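Local coordinates for protein exodeoxyribonuclease III (Neisseria meningitidis, PDB 2JC4) that probably degrades double-stranded DNA from its 3' ends during DNA repair, as a magnesium- or manganese-dependent exonuclease, at residues N103-N108 / L144-I149; L30-L35 / G64-S69; I3-V8 / D217-S222; G98-N103 / G139-L144. One frame throughout, in Å; residues are numbered along the deposited sequence.

Contact 1. Residues N103-N108 / L144-I149. With ACT (acetate ion), chain F.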
loop_
_atom_site.group_PDB
_atom_site.type_symbol
_atom_site.label_atom_id
_atom_site.label_comp_id
_atom_site.label_asym_id
_atom_site.label_seq_id
_atom_site.Cartn_x
_atom_site.Cartn_y
_atom_site.Cartn_z
ATOM N N ASN A 103 -3.771 6.102 1.516
ATOM C CA ASN A 103 -3.543 4.664 1.603
ATOM C C ASN A 103 -4.530 3.942 0.677
ATOM O O ASN A 103 -5.738 4.168 0.755
ATOM C CB ASN A 103 -3.768 4.233 3.056
ATOM C CG ASN A 103 -3.672 2.729 3.272
ATOM O OD1 ASN A 103 -3.058 2.003 2.483
ATOM N ND2 ASN A 103 -4.258 2.257 4.386
ATOM N N VAL A 104 -4.015 3.053 -0.167
ATOM C CA VAL A 104 -4.825 2.325 -1.123
ATOM C C VAL A 104 -4.647 0.809 -0.988
ATOM O O VAL A 104 -3.537 0.304 -0.815
ATOM C CB VAL A 104 -4.484 2.776 -2.593
ATOM C CG1 VAL A 104 -5.057 4.154 -2.876
ATOM C CG2 VAL A 104 -2.912 2.717 -2.918
ATOM N N TYR A 105 -5.755 0.100 -1.067
ATOM C CA TYR A 105 -5.725 -1.320 -1.329
ATOM C C TYR A 105 -6.353 -1.466 -2.727
ATOM O O TYR A 105 -7.590 -1.471 -2.861
ATOM C CB TYR A 105 -6.511 -2.128 -0.255
ATOM C CG TYR A 105 -6.651 -3.550 -0.720
ATOM C CD1 TYR A 105 -5.523 -4.244 -1.171
ATOM C CD2 TYR A 105 -7.912 -4.185 -0.799
ATOM C CE1 TYR A 105 -5.630 -5.567 -1.662
ATOM C CE2 TYR A 105 -8.016 -5.521 -1.277
ATOM C CZ TYR A 105 -6.870 -6.174 -1.724
ATOM O OH TYR A 105 -6.928 -7.454 -2.253
ATOM N N CYS A 106 -5.512 -1.501 -3.772
ATOM C CA CYS A 106 -5.999 -1.384 -5.144
ATOM C C CYS A 106 -6.605 -2.697 -5.592
ATOM O O CYS A 106 -6.227 -3.785 -5.101
ATOM C CB CYS A 106 -4.881 -1.010 -6.122
ATOM S SG CYS A 106 -4.137 0.608 -5.755
ATOM N N VAL A 107 -7.503 -2.592 -6.557
ATOM C CA VAL A 107 -8.168 -3.776 -7.114
ATOM C C VAL A 107 -7.160 -4.806 -7.647
ATOM O O VAL A 107 -6.320 -4.492 -8.495
ATOM C CB VAL A 107 -9.182 -3.395 -8.225
ATOM C CG1 VAL A 107 -9.963 -4.621 -8.685
ATOM C CG2 VAL A 107 -10.133 -2.306 -7.714
ATOM N N ASN A 108 -7.283 -6.044 -7.177
ATOM C CA ASN A 108 -6.461 -7.125 -7.677
ATOM C C ASN A 108 -6.649 -7.316 -9.185
ATOM O O ASN A 108 -5.674 -7.252 -9.947
ATOM C CB ASN A 108 -6.729 -8.422 -6.892
ATOM C CG ASN A 108 -5.851 -9.595 -7.378
ATOM O OD1 ASN A 108 -5.982 -10.052 -8.520
ATOM N ND2 ASN A 108 -4.934 -10.036 -6.528
ATOM N N LEU A 144 0.452 5.503 -1.104
ATOM C CA LEU A 144 1.121 4.214 -0.845
ATOM C C LEU A 144 0.142 3.106 -0.570
ATOM O O LEU A 144 -1.028 3.359 -0.249
ATOM C CB LEU A 144 2.152 4.316 0.316
ATOM C CG LEU A 144 1.649 4.413 1.784
ATOM C CD1 LEU A 144 2.829 4.612 2.718
ATOM C CD2 LEU A 144 0.594 5.554 2.024
ATOM N N GLY A 145 0.600 1.861 -0.712
ATOM C CA GLY A 145 -0.294 0.736 -0.468
ATOM C C GLY A 145 0.031 -0.427 -1.382
ATOM O O GLY A 145 1.143 -0.535 -1.912
ATOM N N ASP A 146 -0.941 -1.330 -1.500
ATOM C CA ASP A 146 -0.821 -2.491 -2.350
ATOM C C ASP A 146 -1.467 -2.074 -3.641
ATOM O O ASP A 146 -2.681 -1.859 -3.692
ATOM C CB ASP A 146 -1.579 -3.631 -1.701
ATOM C CG ASP A 146 -1.567 -4.904 -2.531
ATOM O OD1 ASP A 146 -1.007 -4.919 -3.660
ATOM O OD2 ASP A 146 -2.111 -5.894 -2.000
ATOM N N PHE A 147 -0.648 -1.907 -4.684
ATOM C CA PHE A 147 -1.137 -1.438 -5.963
ATOM C C PHE A 147 -1.527 -2.628 -6.830
ATOM O O PHE A 147 -2.222 -2.434 -7.801
ATOM C CB PHE A 147 -0.096 -0.567 -6.701
ATOM C CG PHE A 147 0.103 0.774 -6.079
ATOM C CD1 PHE A 147 0.895 0.890 -4.927
ATOM C CD2 PHE A 147 -0.495 1.928 -6.633
ATOM C CE1 PHE A 147 1.074 2.119 -4.296
ATOM C CE2 PHE A 147 -0.301 3.177 -6.011
ATOM C CZ PHE A 147 0.504 3.261 -4.843
ATOM N N ASN A 148 -1.123 -3.846 -6.447
ATOM C CA ASN A 148 -1.432 -5.029 -7.264
ATOM C C ASN A 148 -0.973 -4.857 -8.704
ATOM O O ASN A 148 -1.551 -5.411 -9.618
ATOM C CB ASN A 148 -2.937 -5.352 -7.207
ATOM C CG ASN A 148 -3.273 -6.307 -6.087
ATOM O OD1 ASN A 148 -2.666 -7.403 -5.981
ATOM N ND2 ASN A 148 -4.219 -5.921 -5.237
ATOM N N ILE A 149 0.103 -4.083 -8.869
ATOM C CA ILE A 149 0.746 -3.878 -10.160
ATOM C C ILE A 149 2.257 -3.861 -9.906
ATOM O O ILE A 149 2.776 -3.143 -8.997
ATOM C CB ILE A 149 0.308 -2.563 -10.875
ATOM C CG1 ILE A 149 -1.198 -2.564 -11.207
ATOM C CG2 ILE A 149 1.198 -2.324 -12.182
ATOM C CD1 ILE A 149 -1.679 -1.184 -11.671
HETATM C C ACT F . -2.005 -11.594 -5.397
HETATM O O ACT F . -2.470 -11.917 -6.510
HETATM O OXT ACT F . -2.557 -12.072 -4.372
HETATM C CH3 ACT F . -0.845 -10.665 -5.372
HETATM O O HOH W 1 -4.998 -8.731 -3.641
#
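The Phe147 ring takes Val104 CG2 over one face, 3.9 Å above its plane and offset toward the rim, while Cys106 SG approaches obliquely, 4.0 Å from Phe147 CD2, as a sulfur-aromatic contact. The Tyr105 ring meets Asp146 edge-on: OD2 lies near the ring plane, 3.6 Å from Tyr105 CE1, with ring and carboxylate 53° apart. In both residues CG is anti to the backbone N, and the side chains run alongside each other. At the ring's edge a water 2.7 Å from Tyr105 OH accepts from Asn108 ND2. Parallel bridging pairs Val104 with Gly145 and Tyr105 with Asp146, and Cys106 N continues it onto Asp146 O at 168°. Beyond the strand Asn148 ND2 donates to Cys106 O (2.9 Å), with the oxygen in the amide plane, and Asn148 N reaches Asp146 OD1 (3.0 Å), closing an Asx turn. Asn7 donates to Asp146 OD2. An acetate ion accepts from Asn108 ND2, while Asn108 OD1 accepts from Glu110 N. Tyr105 and Asp146 are predicted active-site residues, and Asn148 a predicted transition-state stabiliser, set where two neighbouring strands end and pass into loops, consistent with the catalytic centre of the AP endonuclease/ExoIII family.

Contact 2. Residues L30-L35 / G64-S69. With MG (magnesium ion), chain B.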
loop_
_atom_site.group_PDB
_atom_site.type_symbol
_atom_site.label_atom_id
_atom_site.label_comp_id
_atom_site.label_asym_id
_atom_site.label_seq_id
_atom_site.Cartn_x
_atom_site.Cartn_y
_atom_site.Cartn_z
ATOM N N LEU A 30 1.984 4.109 10.081
ATOM C CA LEU A 30 1.811 2.764 9.512
ATOM C C LEU A 30 0.450 2.729 8.829
ATOM O O LEU A 30 -0.568 3.014 9.457
ATOM C CB LEU A 30 1.844 1.694 10.605
ATOM C CG LEU A 30 1.452 0.250 10.276
ATOM C CD1 LEU A 30 2.407 -0.298 9.214
ATOM C CD2 LEU A 30 1.465 -0.638 11.526
ATOM N N VAL A 31 0.426 2.439 7.541
ATOM C CA VAL A 31 -0.849 2.251 6.845
ATOM C C VAL A 31 -1.026 0.761 6.508
ATOM O O VAL A 31 -0.036 0.080 6.174
ATOM C CB VAL A 31 -0.990 3.187 5.632
ATOM C CG1 VAL A 31 -0.639 4.648 5.986
ATOM C CG2 VAL A 31 -0.163 2.725 4.410
ATOM N N LEU A 32 -2.274 0.291 6.590
ATOM C CA LEU A 32 -2.631 -1.110 6.472
ATOM C C LEU A 32 -3.672 -1.321 5.399
ATOM O O LEU A 32 -4.557 -0.467 5.210
ATOM C CB LEU A 32 -3.237 -1.646 7.811
ATOM C CG LEU A 32 -2.390 -1.363 9.047
ATOM C CD1 LEU A 32 -3.119 -1.834 10.306
ATOM C CD2 LEU A 32 -1.086 -2.129 8.903
ATOM N N GLN A 33 -3.541 -2.456 4.697
ATOM C CA GLN A 33 -4.548 -2.950 3.751
ATOM C C GLN A 33 -4.972 -4.398 4.115
ATOM O O GLN A 33 -4.219 -5.161 4.741
ATOM C CB GLN A 33 -4.021 -2.928 2.309
ATOM C CG GLN A 33 -3.432 -1.587 1.887
ATOM C CD GLN A 33 -1.957 -1.478 2.268
ATOM O OE1 GLN A 33 -1.214 -2.443 2.200
ATOM N NE2 GLN A 33 -1.543 -0.294 2.678
ATOM N N GLU A 34 -6.159 -4.771 3.643
ATOM C CA GLU A 34 -6.764 -6.069 3.892
ATOM C C GLU A 34 -6.995 -6.263 5.374
ATOM O O GLU A 34 -6.644 -7.304 5.960
ATOM C CB GLU A 34 -5.968 -7.220 3.257
ATOM C CG GLU A 34 -6.058 -7.216 1.751
ATOM C CD GLU A 34 -5.608 -8.525 1.130
ATOM O OE1 GLU A 34 -5.744 -9.607 1.757
ATOM O OE2 GLU A 34 -5.105 -8.463 0.003
ATOM N N LEU A 35 -7.632 -5.268 5.989
ATOM C CA LEU A 35 -8.102 -5.474 7.375
ATOM C C LEU A 35 -8.976 -6.723 7.453
ATOM O O LEU A 35 -8.849 -7.513 8.394
ATOM C CB LEU A 35 -8.923 -4.290 7.854
ATOM C CG LEU A 35 -8.258 -2.935 7.790
ATOM C CD1 LEU A 35 -9.300 -1.943 8.349
ATOM C CD2 LEU A 35 -6.953 -2.903 8.623
ATOM N N GLY A 64 -10.663 -3.337 3.263
ATOM C CA GLY A 64 -10.382 -2.654 4.552
ATOM C C GLY A 64 -9.021 -2.018 4.551
ATOM O O GLY A 64 -8.024 -2.691 4.224
ATOM N N VAL A 65 -8.976 -0.717 4.911
ATOM C CA VAL A 65 -7.737 0.083 4.951
ATOM C C VAL A 65 -7.679 0.915 6.254
ATOM O O VAL A 65 -8.729 1.346 6.774
ATOM C CB VAL A 65 -7.607 1.043 3.709
ATOM C CG1 VAL A 65 -7.217 0.272 2.472
ATOM C CG2 VAL A 65 -8.933 1.828 3.442
ATOM N N ALA A 66 -6.495 1.111 6.805
ATOM C CA ALA A 66 -6.382 1.894 8.041
ATOM C C ALA A 66 -5.135 2.747 8.007
ATOM O O ALA A 66 -4.194 2.405 7.316
ATOM C CB ALA A 66 -6.344 0.949 9.269
ATOM N N ILE A 67 -5.137 3.849 8.760
ATOM C CA ILE A 67 -3.941 4.693 8.979
ATOM C C ILE A 67 -3.706 4.775 10.486
ATOM O O ILE A 67 -4.619 5.113 11.251
ATOM C CB ILE A 67 -4.073 6.112 8.397
ATOM C CG1 ILE A 67 -4.233 6.066 6.871
ATOM C CG2 ILE A 67 -2.880 6.951 8.802
ATOM C CD1 ILE A 67 -4.685 7.371 6.251
ATOM N N VAL A 68 -2.499 4.441 10.900
ATOM C CA VAL A 68 -2.192 4.345 12.340
ATOM C C VAL A 68 -0.983 5.239 12.583
ATOM O O VAL A 68 0.013 5.126 11.864
ATOM C CB VAL A 68 -1.867 2.901 12.727
ATOM C CG1 VAL A 68 -1.549 2.807 14.209
ATOM C CG2 VAL A 68 -3.004 1.942 12.315
ATOM N N SER A 69 -1.072 6.159 13.549
ATOM C CA SER A 69 -0.001 7.137 13.701
ATOM C C SER A 69 0.087 7.666 15.126
ATOM O O SER A 69 -0.903 7.659 15.847
ATOM C CB SER A 69 -0.209 8.307 12.723
ATOM O OG SER A 69 -1.530 8.841 12.834
HETATM MG MG MG B . -4.823 -11.649 1.034
HETATM O O HOH W 2 -4.677 -10.753 -0.962
HETATM O O HOH W 3 -3.727 -13.448 0.367
HETATM O O HOH W 4 -6.826 -12.441 0.584
HETATM O O HOH W 5 -2.953 -10.475 1.352
#
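Leu30 and Val68, then Leu32 and Ala66, form the hydrogen-bonded pairs of an antiparallel ladder in one sheet of the DNase I-like fold; the short strand axes run 4.7 Å apart at 164°. Each pair exchanges two backbone bonds, Leu30 N to Val68 O (2.8 Å) being nearly straight at 172°. The non-hydrogen-bonded pairs Val31 with Ile67 and Gln33 with Val65 alternate with them. Past the strand end Gly64 O receives Leu35 N at 3.1 Å, from above the carbonyl plane, and a weak bond from Glu34 N.

Apolar contacts divide between the faces. Val31 CG1 and Ile67 CG1 lie side by side 4.0 Å apart, on the face turned to strands 91-96 and 99-105. On the other face Leu35 CD2 touches Ala66 CB at 4.0 Å, and Leu32 CD1 comes up to Val68 CG2. Gly64 lies close against Leu35, its CA 4.0 Å from Leu35 CB.

Polar side chains leave the ladder. Gln33 NE2 bonds to Thr5 OG1 on the neighbouring strand of its own sheet and to Asn103 OD1 of the second sheet. Glu34, at positive phi just after the strand, points away from segment 64-69 and extends its chain toward a magnesium ion, which Asn9 also binds. Four waters complete the metal's shell, and Asn7 donates to Glu34 OE2. The carboxylate binds through one oxygen: Glu34 OE1 is 2.4 Å from the magnesium, whereas OE2 accepts from a metal-bound water 2.5 Å away.

Contact 3. Residues I3-V8 / D217-S222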
loop_
_atom_site.group_PDB
_atom_site.type_symbol
_atom_site.label_atom_id
_atom_site.label_comp_id
_atom_site.label_asym_id
_atom_site.label_seq_id
_atom_site.Cartn_x
_atom_site.Cartn_y
_atom_site.Cartn_z
ATOM N N ILE A 3 7.607 6.083 7.201
ATOM C CA ILE A 3 6.230 5.704 6.850
ATOM C C ILE A 3 6.289 4.285 6.309
ATOM O O ILE A 3 7.090 4.022 5.406
ATOM C CB ILE A 3 5.632 6.665 5.797
ATOM C CG1 ILE A 3 5.896 8.138 6.211
ATOM C CG2 ILE A 3 4.101 6.390 5.573
ATOM C CD1 ILE A 3 5.393 9.204 5.243
ATOM N N THR A 4 5.472 3.388 6.888
ATOM C CA THR A 4 5.379 1.968 6.489
ATOM C C THR A 4 3.980 1.660 5.927
ATOM O O THR A 4 2.975 2.160 6.447
ATOM C CB THR A 4 5.693 1.095 7.712
ATOM O OG1 THR A 4 7.027 1.417 8.165
ATOM C CG2 THR A 4 5.549 -0.451 7.416
ATOM N N THR A 5 3.932 0.847 4.862
ATOM C CA THR A 5 2.685 0.303 4.325
ATOM C C THR A 5 2.738 -1.239 4.451
ATOM O O THR A 5 3.791 -1.846 4.242
ATOM C CB THR A 5 2.459 0.740 2.838
ATOM O OG1 THR A 5 1.260 0.134 2.329
ATOM C CG2 THR A 5 3.659 0.361 1.914
ATOM N N TRP A 6 1.620 -1.856 4.822
ATOM C CA TRP A 6 1.617 -3.300 4.994
ATOM C C TRP A 6 0.256 -3.878 4.718
ATOM O O TRP A 6 -0.733 -3.505 5.364
ATOM C CB TRP A 6 2.089 -3.681 6.421
ATOM C CG TRP A 6 2.369 -5.183 6.585
ATOM C CD1 TRP A 6 2.612 -6.085 5.593
ATOM C CD2 TRP A 6 2.439 -5.903 7.813
ATOM N NE1 TRP A 6 2.811 -7.344 6.132
ATOM C CE2 TRP A 6 2.705 -7.259 7.497
ATOM C CE3 TRP A 6 2.311 -5.535 9.155
ATOM C CZ2 TRP A 6 2.848 -8.254 8.489
ATOM C CZ3 TRP A 6 2.441 -6.513 10.134
ATOM C CH2 TRP A 6 2.707 -7.855 9.808
ATOM N N ASN A 7 0.195 -4.796 3.751
ATOM C CA ASN A 7 -1.014 -5.574 3.496
ATOM C C ASN A 7 -0.919 -6.777 4.438
ATOM O O ASN A 7 -0.050 -7.648 4.278
ATOM C CB ASN A 7 -1.067 -6.009 2.007
ATOM C CG ASN A 7 -2.265 -6.863 1.691
ATOM O OD1 ASN A 7 -2.730 -7.639 2.535
ATOM N ND2 ASN A 7 -2.775 -6.743 0.467
ATOM N N VAL A 8 -1.762 -6.767 5.467
ATOM C CA VAL A 8 -1.660 -7.717 6.578
ATOM C C VAL A 8 -2.451 -8.997 6.344
ATOM O O VAL A 8 -2.379 -9.902 7.171
ATOM C CB VAL A 8 -2.153 -7.091 7.927
ATOM C CG1 VAL A 8 -1.207 -6.022 8.411
ATOM C CG2 VAL A 8 -3.598 -6.527 7.810
ATOM N N ASP A 217 3.748 -3.653 -3.759
ATOM C CA ASP A 217 3.503 -2.672 -2.718
ATOM C C ASP A 217 4.488 -1.519 -2.847
ATOM O O ASP A 217 5.740 -1.731 -2.805
ATOM C CB ASP A 217 3.641 -3.350 -1.349
ATOM C CG ASP A 217 2.672 -4.507 -1.188
ATOM O OD1 ASP A 217 1.544 -4.227 -0.773
ATOM O OD2 ASP A 217 3.061 -5.688 -1.410
ATOM N N HIS A 218 3.949 -0.303 -2.990
ATOM C CA HIS A 218 4.807 0.844 -3.412
ATOM C C HIS A 218 4.586 2.043 -2.535
ATOM O O HIS A 218 3.565 2.128 -1.860
ATOM C CB HIS A 218 4.522 1.245 -4.875
ATOM C CG HIS A 218 4.612 0.102 -5.847
ATOM N ND1 HIS A 218 5.753 -0.641 -6.000
ATOM C CD2 HIS A 218 3.678 -0.463 -6.657
ATOM C CE1 HIS A 218 5.535 -1.601 -6.894
ATOM N NE2 HIS A 218 4.281 -1.509 -7.312
ATOM N N ILE A 219 5.516 3.003 -2.588
ATOM C CA ILE A 219 5.345 4.273 -1.862
ATOM C C ILE A 219 5.650 5.378 -2.877
ATOM O O ILE A 219 6.776 5.493 -3.334
ATOM C CB ILE A 219 6.282 4.374 -0.635
ATOM C CG1 ILE A 219 5.960 3.247 0.378
ATOM C CG2 ILE A 219 6.083 5.739 0.083
ATOM C CD1 ILE A 219 6.925 3.152 1.520
ATOM N N LEU A 220 4.620 6.096 -3.302
ATOM C CA LEU A 220 4.774 7.096 -4.369
ATOM C C LEU A 220 4.761 8.460 -3.690
ATOM O O LEU A 220 3.888 8.730 -2.843
ATOM C CB LEU A 220 3.676 6.980 -5.449
ATOM C CG LEU A 220 3.342 5.622 -6.117
ATOM C CD1 LEU A 220 2.521 5.841 -7.395
ATOM C CD2 LEU A 220 4.537 4.774 -6.383
ATOM N N VAL A 221 5.754 9.304 -4.008
ATOM C CA VAL A 221 5.960 10.537 -3.232
ATOM C C VAL A 221 5.989 11.811 -4.113
ATOM O O VAL A 221 6.464 11.782 -5.249
ATOM C CB VAL A 221 7.274 10.448 -2.326
ATOM C CG1 VAL A 221 7.208 9.229 -1.354
ATOM C CG2 VAL A 221 8.544 10.328 -3.200
ATOM N N SER A 222 5.509 12.928 -3.568
ATOM C CA SER A 222 5.635 14.212 -4.245
ATOM C C SER A 222 7.109 14.658 -4.212
ATOM O O SER A 222 7.906 14.160 -3.384
ATOM C CB SER A 222 4.795 15.276 -3.519
ATOM O OG SER A 222 5.233 15.396 -2.179
HETATM O O HOH W 6 1.378 -2.467 1.270
#
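Thr5, with the most surface buried here, meets Ile219, the next, through methyl and methylene groups: Thr5 CG2 lies 4.0 Å from Ile219 CG1, and the two side chains slide past each other in opposite directions. The torsions explain the split of roles in Thr5. OG1 stands anti to the backbone N (chi1 177°), which leaves CG2 between the backbone N and the carbonyl carbon, directed at Ile219. Farther along Ile219, CD1 reaches the backbone of the facing strand, 4.0 Å from Ile3 O.

Asp217, third in buried area, is joined to Thr5 through water. A single molecule accepts from Thr5 OG1 at 2.8 Å and donates to Asp217 OD1 at 2.7 Å. Thr5 OG1 is also bonded to Gln33 NE2, while the second carboxylate oxygen, Asp217 OD2, accepts from Thr199 and pairs with His247 ND1. This second-shell bond would help to fix the orientation of the imidazole. Direct contact is slight beyond this, with Asn7 CB 4.2 Å from Asp217 OD1.

No direct hydrogen bond links the segments, and their axes come no closer than 8.0 Å, at 151°, so the strands face each other from two different sheets instead of pairing within one. Leu144 and Val142 extend the apolar layer. This is the sheet-to-sheet interface of the DNase I-like alpha/beta sandwich, whose end here carries Asn7, a predicted metal ligand, and the Asp217–His247 pair predicted to serve catalysis.

Contact 4. Residues G98-N103 / G139-L144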
loop_
_atom_site.group_PDB
_atom_site.type_symbol
_atom_site.label_atom_id
_atom_site.label_comp_id
_atom_site.label_asym_id
_atom_site.label_seq_id
_atom_site.Cartn_x
_atom_site.Cartn_y
_atom_site.Cartn_z
ATOM N N GLY A 98 1.412 17.168 8.898
ATOM C CA GLY A 98 1.586 17.973 7.690
ATOM C C GLY A 98 1.839 17.228 6.376
ATOM O O GLY A 98 2.020 17.862 5.343
ATOM N N VAL A 99 1.831 15.886 6.401
ATOM C CA VAL A 99 1.979 15.110 5.167
ATOM C C VAL A 99 0.610 14.525 4.800
ATOM O O VAL A 99 -0.040 13.910 5.656
ATOM C CB VAL A 99 2.967 13.950 5.388
ATOM C CG1 VAL A 99 3.075 13.086 4.130
ATOM C CG2 VAL A 99 4.315 14.507 5.799
ATOM N N ARG A 100 0.191 14.700 3.553
ATOM C CA ARG A 100 -1.051 14.087 3.094
ATOM C C ARG A 100 -0.726 12.629 2.766
ATOM O O ARG A 100 0.099 12.361 1.876
ATOM C CB ARG A 100 -1.571 14.809 1.838
ATOM C CG ARG A 100 -2.968 14.403 1.425
ATOM C CD ARG A 100 -3.993 14.701 2.549
ATOM N NE ARG A 100 -5.355 14.487 2.080
ATOM C CZ ARG A 100 -6.439 14.492 2.854
ATOM N NH1 ARG A 100 -6.338 14.712 4.159
ATOM N NH2 ARG A 100 -7.629 14.266 2.304
ATOM N N VAL A 101 -1.402 11.707 3.457
ATOM C CA VAL A 101 -1.153 10.285 3.295
ATOM C C VAL A 101 -2.388 9.697 2.608
ATOM O O VAL A 101 -3.474 9.781 3.117
ATOM C CB VAL A 101 -0.937 9.619 4.655
ATOM C CG1 VAL A 101 -0.863 8.058 4.541
ATOM C CG2 VAL A 101 0.314 10.184 5.310
ATOM N N ILE A 102 -2.218 9.126 1.431
ATOM C CA ILE A 102 -3.338 8.420 0.787
ATOM C C ILE A 102 -3.024 6.918 0.749
ATOM O O ILE A 102 -2.128 6.514 0.025
ATOM C CB ILE A 102 -3.604 9.000 -0.652
ATOM C CG1 ILE A 102 -3.758 10.546 -0.587
ATOM C CG2 ILE A 102 -4.763 8.242 -1.346
ATOM C CD1 ILE A 102 -3.810 11.236 -1.968
ATOM N N ASN A 103 -3.771 6.102 1.516
ATOM C CA ASN A 103 -3.543 4.664 1.603
ATOM C C ASN A 103 -4.530 3.942 0.677
ATOM O O ASN A 103 -5.738 4.168 0.755
ATOM C CB ASN A 103 -3.768 4.233 3.056
ATOM C CG ASN A 103 -3.672 2.729 3.272
ATOM O OD1 ASN A 103 -3.058 2.003 2.483
ATOM N ND2 ASN A 103 -4.258 2.257 4.386
ATOM N N GLY A 139 1.846 19.886 -0.854
ATOM C CA GLY A 139 3.222 19.743 -1.395
ATOM C C GLY A 139 3.897 18.502 -0.805
ATOM O O GLY A 139 4.747 17.860 -1.443
ATOM N N LYS A 140 3.519 18.145 0.420
ATOM C CA LYS A 140 4.053 16.907 0.963
ATOM C C LYS A 140 2.928 15.873 0.831
ATOM O O LYS A 140 1.926 15.950 1.517
ATOM C CB LYS A 140 4.511 17.108 2.396
ATOM C CG LYS A 140 5.709 18.023 2.494
ATOM C CD LYS A 140 6.132 18.168 3.949
ATOM C CE LYS A 140 7.451 18.962 4.081
ATOM N NZ LYS A 140 7.807 19.104 5.526
ATOM N N LEU A 141 3.074 14.948 -0.112
ATOM C CA LEU A 141 2.008 13.964 -0.312
ATOM C C LEU A 141 2.613 12.592 -0.557
ATOM O O LEU A 141 3.610 12.479 -1.253
ATOM C CB LEU A 141 1.046 14.408 -1.434
ATOM C CG LEU A 141 -0.120 13.441 -1.791
ATOM C CD1 LEU A 141 -1.431 14.232 -2.111
ATOM C CD2 LEU A 141 0.257 12.438 -2.926
ATOM N N VAL A 142 2.023 11.571 0.072
ATOM C CA VAL A 142 2.469 10.169 -0.096
ATOM C C VAL A 142 1.284 9.316 -0.480
ATOM O O VAL A 142 0.309 9.220 0.264
ATOM C CB VAL A 142 3.155 9.588 1.187
ATOM C CG1 VAL A 142 3.665 8.196 0.939
ATOM C CG2 VAL A 142 4.357 10.428 1.607
ATOM N N LEU A 143 1.365 8.692 -1.649
ATOM C CA LEU A 143 0.351 7.734 -2.089
ATOM C C LEU A 143 0.965 6.349 -1.998
ATOM O O LEU A 143 1.923 6.052 -2.724
ATOM C CB LEU A 143 -0.109 8.035 -3.545
ATOM C CG LEU A 143 -0.929 6.951 -4.292
ATOM C CD1 LEU A 143 -2.302 6.821 -3.655
ATOM C CD2 LEU A 143 -1.065 7.219 -5.808
ATOM N N LEU A 144 0.452 5.503 -1.104
ATOM C CA LEU A 144 1.121 4.214 -0.845
ATOM C C LEU A 144 0.142 3.106 -0.570
ATOM O O LEU A 144 -1.028 3.359 -0.249
ATOM C CB LEU A 144 2.152 4.316 0.316
ATOM C CG LEU A 144 1.649 4.413 1.784
ATOM C CD1 LEU A 144 2.829 4.612 2.718
ATOM C CD2 LEU A 144 0.594 5.554 2.024
HETATM O O HOH W 7 1.526 19.198 2.327
#
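Strands 99-103 and 141-144 run parallel, their axes 4.7 Å apart at 13°, and an unbroken series of backbone bonds joins them: Arg100 N to Lys140 O, Val142 N to Arg100 O, Ile102 N to Val142 O (2.8 Å, 176°) and Leu144 N to Ile102 O. The regular alternation of donors fixes the pairs Arg100 with Leu141, Val101 with Val142 and Ile102 with Leu143, whose side chains fall on alternate faces.

On the face of Arg100 and Ile102 the leucines supply the contacts. Leu141 CD1 fits between two neighbours, 3.8 Å from Ile102 CD1 and 3.9 Å from Arg100 CG. Ile102 CG2, anti to its backbone N, meets Leu143 CD1 at 3.7 Å. The two strands and helix 115-135 between them in sequence make a beta-alpha-beta unit, and that helix covers this face: Val131 touches Leu143, and Met135 touches Leu141. Arg100 bends at chi2 (60°), leading its guanidinium away from segment 139-144, where NE forms a salt bridge with Glu134 of the helix and NH1 bonds to Asp75 O and Thr95.

The opposite face looks toward the second sheet of the sandwich. Val101 CG1 approaches Leu144 CD2 obliquely at 3.8 Å, and Val99 CG1 meets Val142 CG2 at 3.9 Å; Val31 and Ile3 pack on from the other sheet. At the solvent-exposed end a water accepts from Lys140 N at 3.0 Å and donates only weakly to Gly98 O.

Contacts 1 and 4 are successive lengths of one parallel strand pair, sharing Asn103 and Leu144: contact 4 is mainly apolar in its side-chain contacts and reaches solvent at the Gly98 and Lys140 end, whereas contact 1 is almost wholly buried and turns polar where strands give way to loops. Contacts 2 and 3 are buried throughout. Contact 2, the antiparallel counterpart in the other sheet, ends at an observed magnesium ligand, Glu34; the metal role of contact 1 is only predicted. Contact 3 brings the sheets face to face with little buried area and a bridging water. Hydrogen bonds between Asn103 and both Gln33 and Leu32 tie contacts 1 and 4 to contact 2; Asn7 ND2 to Asp146 OD2 (2.7 Å) joins contacts 3 and 1.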